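Local coordinates for exopolygalacturonate lyase (Vibrio vulnificus, PDB 5A29), which probably cleaves pectate chains by beta-elimination, in an exolytic manner, and binds a manganese ion, at residues Glu415-Ile420 / Gln434-Met439; Asn450-Lys455 / Gln478-Pro483; Asn150-Leu155 / Gly194-Tyr199. One frame throughout, in Å; residues are numbered along the deposited sequence.

Contact 1. Residues Glu415-Ile420 / Gln434-Met439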
loop_
_atom_site.group_PDB
_atom_site.type_symbol
_atom_site.label_atom_id
_atom_site.label_comp_id
_atom_site.label_asym_id
_atom_site.label_seq_id
_atom_site.Cartn_x
_atom_site.Cartn_y
_atom_site.Cartn_z
ATOM N N GLU A 415 7.583 -1.083 9.730
ATOM C CA GLU A 415 7.258 -0.670 8.387
ATOM C C GLU A 415 8.275 0.357 7.861
ATOM O O GLU A 415 8.716 0.278 6.708
ATOM C CB GLU A 415 5.852 0.018 8.344
ATOM C CG GLU A 415 4.785 -1.029 8.600
ATOM C CD GLU A 415 3.382 -0.445 8.694
ATOM O OE1 GLU A 415 3.237 0.726 9.095
ATOM O OE2 GLU A 415 2.457 -1.160 8.289
ATOM N N TYR A 416 8.564 1.372 8.646
ATOM C CA TYR A 416 9.326 2.538 8.091
ATOM C C TYR A 416 10.817 2.158 7.913
ATOM O O TYR A 416 11.554 2.782 7.128
ATOM C CB TYR A 416 9.321 3.738 9.059
ATOM C CG TYR A 416 8.006 4.503 8.985
ATOM C CD1 TYR A 416 6.860 3.934 8.389
ATOM C CD2 TYR A 416 7.905 5.770 9.537
ATOM C CE1 TYR A 416 5.645 4.623 8.370
ATOM C CE2 TYR A 416 6.691 6.463 9.520
ATOM C CZ TYR A 416 5.580 5.894 8.951
ATOM O OH TYR A 416 4.387 6.616 8.988
ATOM N N LEU A 417 11.241 1.181 8.674
ATOM C CA LEU A 417 12.587 0.600 8.525
ATOM C C LEU A 417 12.867 -0.004 7.159
ATOM O O LEU A 417 14.014 0.104 6.613
ATOM C CB LEU A 417 12.837 -0.427 9.655
ATOM C CG LEU A 417 14.189 -1.194 9.550
ATOM C CD1 LEU A 417 15.371 -0.270 9.831
ATOM C CD2 LEU A 417 14.198 -2.300 10.623
ATOM N N LEU A 418 11.879 -0.729 6.607
ATOM C CA LEU A 418 12.143 -1.464 5.374
ATOM C C LEU A 418 12.663 -0.621 4.175
ATOM O O LEU A 418 13.588 -1.056 3.480
ATOM C CB LEU A 418 10.912 -2.293 4.985
ATOM C CG LEU A 418 11.118 -3.280 3.780
ATOM C CD1 LEU A 418 12.143 -4.344 4.201
ATOM C CD2 LEU A 418 9.778 -3.946 3.551
ATOM N N PRO A 419 12.043 0.542 3.899
ATOM C CA PRO A 419 12.539 1.394 2.808
ATOM C C PRO A 419 13.953 1.892 3.088
ATOM O O PRO A 419 14.710 2.095 2.119
ATOM C CB PRO A 419 11.543 2.582 2.765
ATOM C CG PRO A 419 10.322 2.083 3.450
ATOM C CD PRO A 419 10.789 1.076 4.487
ATOM N N ILE A 420 14.290 2.159 4.353
ATOM C CA ILE A 420 15.616 2.672 4.679
ATOM C C ILE A 420 16.637 1.555 4.348
ATOM O O ILE A 420 17.684 1.818 3.759
ATOM C CB ILE A 420 15.693 3.079 6.137
ATOM C CG1 ILE A 420 14.817 4.335 6.350
ATOM C CG2 ILE A 420 17.127 3.317 6.640
ATOM C CD1 ILE A 420 14.593 4.505 7.796
ATOM N N GLN A 434 23.030 4.766 10.031
ATOM C CA GLN A 434 22.839 5.244 11.387
ATOM C C GLN A 434 21.318 5.291 11.745
ATOM O O GLN A 434 20.936 4.971 12.883
ATOM C CB GLN A 434 23.372 6.677 11.544
ATOM C CG GLN A 434 24.918 6.700 11.542
ATOM C CD GLN A 434 25.438 5.930 12.743
ATOM O OE1 GLN A 434 25.047 6.247 13.837
ATOM N NE2 GLN A 434 26.201 4.840 12.531
ATOM N N LEU A 435 20.504 5.628 10.784
ATOM C CA LEU A 435 19.043 5.715 11.039
ATOM C C LEU A 435 18.535 4.260 11.283
ATOM O O LEU A 435 17.757 4.001 12.226
ATOM C CB LEU A 435 18.409 6.310 9.793
ATOM C CG LEU A 435 16.927 6.549 9.887
ATOM C CD1 LEU A 435 16.669 7.410 11.111
ATOM C CD2 LEU A 435 16.406 7.220 8.611
ATOM N N ALA A 436 18.978 3.307 10.444
ATOM C CA ALA A 436 18.492 1.921 10.597
ATOM C C ALA A 436 18.962 1.360 11.950
ATOM O O ALA A 436 18.201 0.637 12.635
ATOM C CB ALA A 436 18.992 1.027 9.450
ATOM N N ALA A 437 20.208 1.623 12.346
ATOM C CA ALA A 437 20.717 1.140 13.633
ATOM C C ALA A 437 19.918 1.742 14.767
ATOM O O ALA A 437 19.604 1.062 15.810
ATOM C CB ALA A 437 22.235 1.500 13.835
ATOM N N ASN A 438 19.589 3.030 14.626
ATOM C CA ASN A 438 18.839 3.669 15.735
ATOM C C ASN A 438 17.358 3.119 15.808
ATOM O O ASN A 438 16.860 2.789 16.883
ATOM C CB ASN A 438 18.871 5.229 15.588
ATOM C CG ASN A 438 18.216 5.947 16.769
ATOM O OD1 ASN A 438 16.990 6.048 16.831
ATOM N ND2 ASN A 438 19.009 6.382 17.723
ATOM N N MET A 439 16.726 2.974 14.671
ATOM C CA MET A 439 15.356 2.422 14.618
ATOM C C MET A 439 15.324 1.004 15.196
ATOM O O MET A 439 14.445 0.671 16.022
ATOM C CB MET A 439 14.819 2.404 13.188
ATOM C CG MET A 439 14.537 3.817 12.537
ATOM S SD MET A 439 13.777 3.474 10.915
ATOM C CE MET A 439 13.197 5.200 10.681
#

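Contact 2. Residues Asn450-Lys455 / Gln478-Pro483. With EDO (1,2-ethanediol), chain F.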
loop_
_atom_site.group_PDB
_atom_site.type_symbol
_atom_site.label_atom_id
_atom_site.label_comp_id
_atom_site.label_asym_id
_atom_site.label_seq_id
_atom_site.Cartn_x
_atom_site.Cartn_y
_atom_site.Cartn_z
ATOM N N ASN A 450 28.315 -0.393 14.242
ATOM C CA ASN A 450 28.594 0.968 13.794
ATOM C C ASN A 450 28.618 1.058 12.317
ATOM O O ASN A 450 28.436 2.134 11.795
ATOM C CB ASN A 450 29.977 1.443 14.308
ATOM C CG ASN A 450 29.993 1.662 15.809
ATOM O OD1 ASN A 450 28.978 2.047 16.404
ATOM N ND2 ASN A 450 31.163 1.475 16.427
ATOM N N ASP A 451 28.812 -0.046 11.616
ATOM C CA ASP A 451 28.637 0.011 10.147
ATOM C C ASP A 451 28.312 -1.371 9.621
ATOM O O ASP A 451 28.198 -2.315 10.413
ATOM C CB ASP A 451 29.921 0.576 9.463
ATOM C CG ASP A 451 31.136 -0.267 9.764
ATOM O OD1 ASP A 451 31.016 -1.513 9.868
ATOM O OD2 ASP A 451 32.226 0.302 9.862
ATOM N N ALA A 452 28.086 -1.470 8.311
ATOM C CA ALA A 452 27.588 -2.715 7.691
ATOM C C ALA A 452 28.632 -3.835 7.715
ATOM O O ALA A 452 28.314 -4.991 7.369
ATOM C CB ALA A 452 27.155 -2.468 6.283
ATOM N N LYS A 453 29.880 -3.518 8.079
ATOM C CA LYS A 453 30.858 -4.598 8.228
ATOM C C LYS A 453 30.808 -5.198 9.643
ATOM O O LYS A 453 31.445 -6.202 9.872
ATOM C CB LYS A 453 32.301 -4.115 7.856
ATOM C CG LYS A 453 32.387 -3.513 6.452
ATOM C CD LYS A 453 33.804 -3.566 5.887
ATOM C CE LYS A 453 34.709 -2.621 6.620
ATOM N NZ LYS A 453 33.991 -1.322 6.687
ATOM N N ALA A 454 30.098 -4.586 10.599
ATOM C CA ALA A 454 30.094 -5.093 11.981
ATOM C C ALA A 454 29.404 -6.463 12.052
ATOM O O ALA A 454 28.611 -6.819 11.207
ATOM C CB ALA A 454 29.406 -4.125 12.934
ATOM N N LYS A 455 29.733 -7.254 13.047
ATOM C CA LYS A 455 28.928 -8.436 13.305
ATOM C C LYS A 455 27.874 -7.945 14.350
ATOM O O LYS A 455 28.246 -7.377 15.364
ATOM C CB LYS A 455 29.829 -9.522 13.869
ATOM C CG LYS A 455 29.179 -10.869 14.015
ATOM C CD LYS A 455 30.071 -11.798 14.817
ATOM C CE LYS A 455 29.720 -11.676 16.289
ATOM N NZ LYS A 455 30.276 -12.860 16.993
ATOM N N GLN A 478 20.949 -9.673 3.230
ATOM C CA GLN A 478 21.446 -9.484 1.853
ATOM C C GLN A 478 22.537 -8.419 1.848
ATOM O O GLN A 478 23.554 -8.554 1.126
ATOM C CB GLN A 478 20.359 -9.110 0.884
ATOM C CG GLN A 478 19.405 -10.250 0.573
ATOM C CD GLN A 478 18.381 -9.803 -0.449
ATOM O OE1 GLN A 478 17.187 -9.798 -0.182
ATOM N NE2 GLN A 478 18.858 -9.336 -1.606
ATOM N N ILE A 479 22.344 -7.394 2.693
ATOM C CA ILE A 479 23.354 -6.321 2.825
ATOM C C ILE A 479 24.700 -6.803 3.386
ATOM O O ILE A 479 25.788 -6.468 2.843
ATOM C CB ILE A 479 22.807 -5.135 3.661
ATOM C CG1 ILE A 479 21.660 -4.496 2.889
ATOM C CG2 ILE A 479 23.943 -4.144 3.989
ATOM C CD1 ILE A 479 20.835 -3.498 3.744
ATOM N N THR A 480 24.655 -7.457 4.537
ATOM C CA THR A 480 25.833 -7.638 5.367
ATOM C C THR A 480 26.401 -9.063 5.153
ATOM O O THR A 480 27.514 -9.337 5.539
ATOM C CB THR A 480 25.482 -7.526 6.851
ATOM O OG1 THR A 480 24.584 -8.593 7.223
ATOM C CG2 THR A 480 24.887 -6.130 7.208
ATOM N N GLN A 481 25.593 -9.962 4.606
ATOM C CA GLN A 481 25.926 -11.414 4.603
ATOM C C GLN A 481 26.208 -12.018 6.014
ATOM O O GLN A 481 26.870 -13.063 6.102
ATOM C CB GLN A 481 27.081 -11.713 3.600
ATOM C CG GLN A 481 26.739 -11.301 2.170
ATOM C CD GLN A 481 25.678 -12.179 1.563
ATOM O OE1 GLN A 481 24.523 -11.768 1.362
ATOM N NE2 GLN A 481 26.032 -13.401 1.317
ATOM N N GLN A 482 25.740 -11.394 7.104
ATOM C CA GLN A 482 25.985 -11.903 8.424
ATOM C C GLN A 482 24.910 -12.926 8.834
ATOM O O GLN A 482 23.749 -12.583 8.904
ATOM C CB GLN A 482 26.045 -10.784 9.467
ATOM C CG GLN A 482 27.236 -9.823 9.238
ATOM C CD GLN A 482 28.572 -10.518 9.469
ATOM O OE1 GLN A 482 29.545 -10.156 8.847
ATOM N NE2 GLN A 482 28.613 -11.537 10.357
ATOM N N PRO A 483 25.303 -14.193 9.011
ATOM C CA PRO A 483 24.316 -15.222 9.393
ATOM C C PRO A 483 23.586 -14.956 10.703
ATOM O O PRO A 483 22.518 -15.516 10.925
ATOM C CB PRO A 483 25.176 -16.524 9.489
ATOM C CG PRO A 483 26.547 -16.019 9.879
ATOM C CD PRO A 483 26.700 -14.709 9.091
HETATM C C1 EDO F . 12.852 -8.785 2.188
HETATM O O1 EDO F . 12.536 -7.410 2.015
HETATM C C2 EDO F . 13.037 -9.399 0.800
HETATM O O2 EDO F . 14.250 -8.868 0.248
HETATM O O HOH W 1 29.134 -7.382 7.453
#

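Contact 3. Residues Asn150-Leu155 / Gly194-Tyr199. With MN (manganese (II) ion), chain C; EDO (1,2-ethanediol), chain G; EDO (1,2-ethanediol), chain E.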
loop_
_atom_site.group_PDB
_atom_site.type_symbol
_atom_site.label_atom_id
_atom_site.label_comp_id
_atom_site.label_asym_id
_atom_site.label_seq_id
_atom_site.Cartn_x
_atom_site.Cartn_y
_atom_site.Cartn_z
ATOM N N ASN A 150 -22.848 4.133 -6.730
ATOM C CA ASN A 150 -21.422 4.371 -6.898
ATOM C C ASN A 150 -20.690 3.071 -7.240
ATOM O O ASN A 150 -19.719 2.700 -6.580
ATOM C CB ASN A 150 -20.824 5.062 -5.659
ATOM C CG ASN A 150 -19.433 5.628 -5.941
ATOM O OD1 ASN A 150 -19.205 6.142 -7.021
ATOM N ND2 ASN A 150 -18.484 5.457 -5.007
ATOM N N SER A 151 -21.171 2.403 -8.281
ATOM C CA SER A 151 -20.527 1.242 -8.819
ATOM C C SER A 151 -19.376 1.642 -9.752
ATOM O O SER A 151 -19.560 1.774 -10.979
ATOM C CB SER A 151 -21.561 0.371 -9.547
ATOM O OG SER A 151 -22.385 -0.157 -8.530
ATOM N N VAL A 152 -18.189 1.840 -9.162
ATOM C CA VAL A 152 -17.099 2.444 -9.870
ATOM C C VAL A 152 -15.816 1.656 -9.571
ATOM O O VAL A 152 -15.819 0.830 -8.649
ATOM C CB VAL A 152 -16.927 3.913 -9.453
ATOM C CG1 VAL A 152 -18.191 4.681 -9.886
ATOM C CG2 VAL A 152 -16.679 4.059 -7.927
ATOM N N HIS A 153 -14.765 1.894 -10.363
ATOM C CA HIS A 153 -13.438 1.294 -10.153
ATOM C C HIS A 153 -12.624 2.208 -9.245
ATOM O O HIS A 153 -12.350 3.367 -9.648
ATOM C CB HIS A 153 -12.753 1.179 -11.523
ATOM C CG HIS A 153 -11.336 0.688 -11.470
ATOM N ND1 HIS A 153 -10.241 1.527 -11.424
ATOM C CD2 HIS A 153 -10.840 -0.579 -11.490
ATOM C CE1 HIS A 153 -9.132 0.800 -11.376
ATOM N NE2 HIS A 153 -9.470 -0.484 -11.443
ATOM N N GLU A 154 -12.237 1.736 -8.036
ATOM C CA GLU A 154 -11.453 2.539 -7.114
ATOM C C GLU A 154 -10.236 1.713 -6.583
ATOM O O GLU A 154 -10.441 0.638 -6.013
ATOM C CB GLU A 154 -12.293 2.940 -5.912
ATOM C CG GLU A 154 -11.519 3.633 -4.770
ATOM C CD GLU A 154 -12.415 4.156 -3.671
ATOM O OE1 GLU A 154 -13.212 5.104 -3.944
ATOM O OE2 GLU A 154 -12.337 3.710 -2.443
ATOM N N LEU A 155 -9.039 2.258 -6.717
ATOM C CA LEU A 155 -7.822 1.739 -6.071
ATOM C C LEU A 155 -7.205 2.823 -5.195
ATOM O O LEU A 155 -7.461 4.048 -5.360
ATOM C CB LEU A 155 -6.795 1.297 -7.114
ATOM C CG LEU A 155 -7.176 0.220 -8.146
ATOM C CD1 LEU A 155 -5.924 -0.157 -8.889
ATOM C CD2 LEU A 155 -7.747 -0.969 -7.400
ATOM N N GLY A 194 -9.025 11.271 -10.641
ATOM C CA GLY A 194 -10.293 10.973 -9.971
ATOM C C GLY A 194 -10.069 9.636 -9.243
ATOM O O GLY A 194 -9.250 8.830 -9.654
ATOM N N ARG A 195 -10.766 9.438 -8.147
ATOM C CA ARG A 195 -10.714 8.169 -7.403
ATOM C C ARG A 195 -11.726 7.191 -7.962
ATOM O O ARG A 195 -11.590 5.998 -7.795
ATOM C CB ARG A 195 -11.097 8.454 -5.940
ATOM C CG ARG A 195 -10.821 7.261 -5.008
ATOM C CD ARG A 195 -9.319 6.929 -4.956
ATOM N NE ARG A 195 -8.560 8.028 -4.323
ATOM C CZ ARG A 195 -7.260 7.923 -4.006
ATOM N NH1 ARG A 195 -6.612 6.757 -4.247
ATOM N NH2 ARG A 195 -6.655 8.921 -3.383
ATOM N N HIS A 196 -12.808 7.692 -8.557
ATOM C CA HIS A 196 -13.917 6.809 -8.894
ATOM C C HIS A 196 -14.007 6.595 -10.382
ATOM O O HIS A 196 -14.646 7.381 -11.077
ATOM C CB HIS A 196 -15.209 7.398 -8.359
ATOM C CG HIS A 196 -15.306 7.352 -6.880
ATOM N ND1 HIS A 196 -16.181 8.132 -6.160
ATOM C CD2 HIS A 196 -14.590 6.638 -5.969
ATOM C CE1 HIS A 196 -16.037 7.861 -4.862
ATOM N NE2 HIS A 196 -15.090 6.946 -4.733
ATOM N N GLY A 197 -13.338 5.570 -10.900
ATOM C CA GLY A 197 -13.217 5.383 -12.348
ATOM C C GLY A 197 -14.481 4.778 -12.951
ATOM O O GLY A 197 -15.138 3.852 -12.343
ATOM N N SER A 198 -14.887 5.302 -14.114
ATOM C CA SER A 198 -16.181 4.864 -14.652
ATOM C C SER A 198 -16.057 3.584 -15.480
ATOM O O SER A 198 -15.192 3.505 -16.365
ATOM C CB SER A 198 -16.806 5.950 -15.582
ATOM O OG SER A 198 -17.985 5.357 -16.110
ATOM N N TYR A 199 -16.920 2.601 -15.219
ATOM C CA TYR A 199 -16.981 1.416 -16.096
ATOM C C TYR A 199 -17.587 1.753 -17.517
ATOM O O TYR A 199 -17.547 0.907 -18.392
ATOM C CB TYR A 199 -17.705 0.211 -15.452
ATOM C CG TYR A 199 -16.912 -0.407 -14.300
ATOM C CD1 TYR A 199 -15.751 -1.175 -14.551
ATOM C CD2 TYR A 199 -17.260 -0.147 -12.983
ATOM C CE1 TYR A 199 -15.021 -1.756 -13.509
ATOM C CE2 TYR A 199 -16.513 -0.700 -11.922
ATOM C CZ TYR A 199 -15.396 -1.472 -12.194
ATOM O OH TYR A 199 -14.637 -1.971 -11.157
HETATM MN MN MN C . -14.576 6.086 -2.882
HETATM C C1 EDO G . -14.122 11.147 -8.733
HETATM O O1 EDO G . -13.515 10.293 -9.729
HETATM C C2 EDO G . -13.495 11.005 -7.339
HETATM O O2 EDO G . -12.308 11.837 -7.149
HETATM C C1 EDO E . -5.838 6.473 -9.145
HETATM O O1 EDO E . -4.879 5.621 -8.483
HETATM C C2 EDO E . -6.938 6.641 -8.107
HETATM O O2 EDO E . -7.648 5.364 -7.956
HETATM O O HOH W 2 -19.182 3.111 -13.247
HETATM O O HOH W 3 -13.915 5.174 -0.921
#

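Contact 1. Residues Glu415-Ile420 / Gln434-Met439
Tyr416 meets Met439 with its CB and not with its ring: CB lies 4.4 Å from Met439 CE, and neither face nor edge of the phenol is used on this side. The side chain leads away instead and touches Phe337 and Lys333 of helix 331-349 and Tyr367 of helix 353-370, and its OH is hydrogen-bonded to Asp332. The contact belongs to a helical hairpin, in which helices 417-426 and 430-442 run in opposed directions after a short turn. Such hairpins are the building element of the (alpha/alpha) toroid known for polysaccharide lyase family 2.

The interface itself is wholly apolar and buried. Ile420 and Leu417, one helical turn apart, face Leu435, Ala436 and Met439. Leu417 lays its CD1 branch against the small Ala436, 3.9 Å from CB, and the same methyl of Ala436 has Ile420 CG2 at 4.1 Å. At Ala436 the two backbones come closest, with Leu417 CA and Ala436 CA 6.4 Å apart. Ile420 sends its longer branch the other way. With CG1 beside the backbone N (chi1 -69°) and CD1 extended beyond it, the branch crosses Leu435 at about a right angle and presses on the CD2 methyl.

Met439 comes from one turn further on. Its chain is straight past CG (chi2 -175°), which carries the sulfur alongside the backbone of Leu417, SD lying 3.9 Å from Leu417 CA. Tyr367 touches Ile420, Leu435 and Met439, so helix 353-370 covers this part of the hairpin. Packing is tight where the branches converge: Ile420 CD1 lies 3.4 Å from Leu435 CD2 and, tip to tip with the thioether, 3.3 Å from Met439 CE.

Contact 2. Residues Asn450-Lys455 / Gln478-Pro483
Ala452 touches the last turn of helix 467-480 at two points. Its methyl rests on a branch of Ile479, CB to CG2 4.3 Å, and its carbonyl O lies 3.6 Å from Thr480 CG2. Further along, the middle of the Gln482 side chain takes over: CG sits 3.8 Å from Ala454 O, while NE2 lies 3.8 Å from Lys455 CG, the two side chains crossing at about a right angle. A bend at chi2 (-67°) brings the Gln482 amide alongside the loop. A water stands between the segments, 3.1 Å from Gln482 OE1 and 2.5 Å from Ala452 O, the latter short and doubtful in detail. It can donate to either, but has more acceptors around it than protons.

The second shell fixes the backbones that present these groups. On the loop side, Asp451 to Ala454 form a type I turn. It is reinforced by an Asx turn in which Lys453 N donates to Asp451 OD1 at 2.9 Å, approaching from above the carboxylate plane. On the helix side, the chain leaves helical geometry at Gln481, which has positive phi. Thr480 holds this exit: its hydroxyl, tucked between backbone N and carbonyl carbon (chi1 64°), accepts from Gln482 N at 3.0 Å in an ST turn, at a fairly straight 161°, and is also bonded to Leu476 O. That rotamer leaves CG2 pointing at Ala452. Gln482 NE2 is bonded to Glu484 OE1, which steadies the amide.

At the surface, the contact joins the loop between strands 446-447 and 457-458 to the corner between helices 467-480 and 484-500. Trp433 of helix 430-442 touches both Ala452 and Thr480, and Tyr424 of helix 417-426 both Ala452 and Ile479.

Contact 3. Residues Asn150-Leu155 / Gly194-Tyr199
Glu154 and His196 converge on one manganese ion from different first torsions: Glu154 CG lies anti to the backbone N (chi1 172°) with the chain extended beyond it, whereas His196 swings its ring beside its own backbone N (chi1 -70°). The side chains then run side by side, carboxylate and imidazole within 9° of coplanar. Glu154 OE1 binds the metal at 2.0 Å and His196 NE2 at 2.1 Å. OE2 does not bind it, but accepts from a metal-bound water at 2.6 Å and is hydrogen-bonded to Tyr548 OH.

One face of the imidazole is taken by the Asn150 amide, with ND2 3.4 Å from CE1; that amide is in turn bonded to Gln147. Val152 CG2 packs against the ring's root.

Together with His133, Glu154 and His196 make the two-histidine, one-glutamate metal site of polysaccharide lyase family 2. The two loops are joined by a single antiparallel bridge, a hydrogen-bonded pair: His153 N donates to Gly197 O at 2.8 Å and Gly197 N to His153 O at 2.7 Å. Each partner is one residue from a metal ligand, which probably helps to hold the ligands in register. Arg195 adds a bond beyond Glu154, its NH1 reaching Leu155 O at 3.0 Å in the guanidinium plane and on a carbonyl lone pair, while NH2 holds Asn235.

Past Gly197 the Tyr199 ring crosses the backbone of Val152 and His153, CE2 3.4 Å from Val152 C, with Ser151 O at its edge. Its hydroxyl is bonded to Phe128 O, and a water joins Ser151 O to Tyr199 N.

Overall arrangement
From the N terminus, contact 3 comes first: it closes a long excursion after strand 143-144 that carries helices 162-168 and 170-184, joining two loops at the metal. Contact 1, far along the chain, closes 13 residues: the rest of helix 417-426, the turn and the start of helix 430-442. Contact 2 closes 22 residues, with strand 457-458 and most of helix 467-480, tying that helix's end to the loop after strand 446-447. The three stand in series, none nested or crossed. Contacts 1 and 2 are neighbours, centres 15 Å apart, and pack together where Gln434 NE2 lies 3.6 Å from Asn450 O. Contact 3 sits across the chain's centre, 36 Å and 46 Å from them, centre to centre.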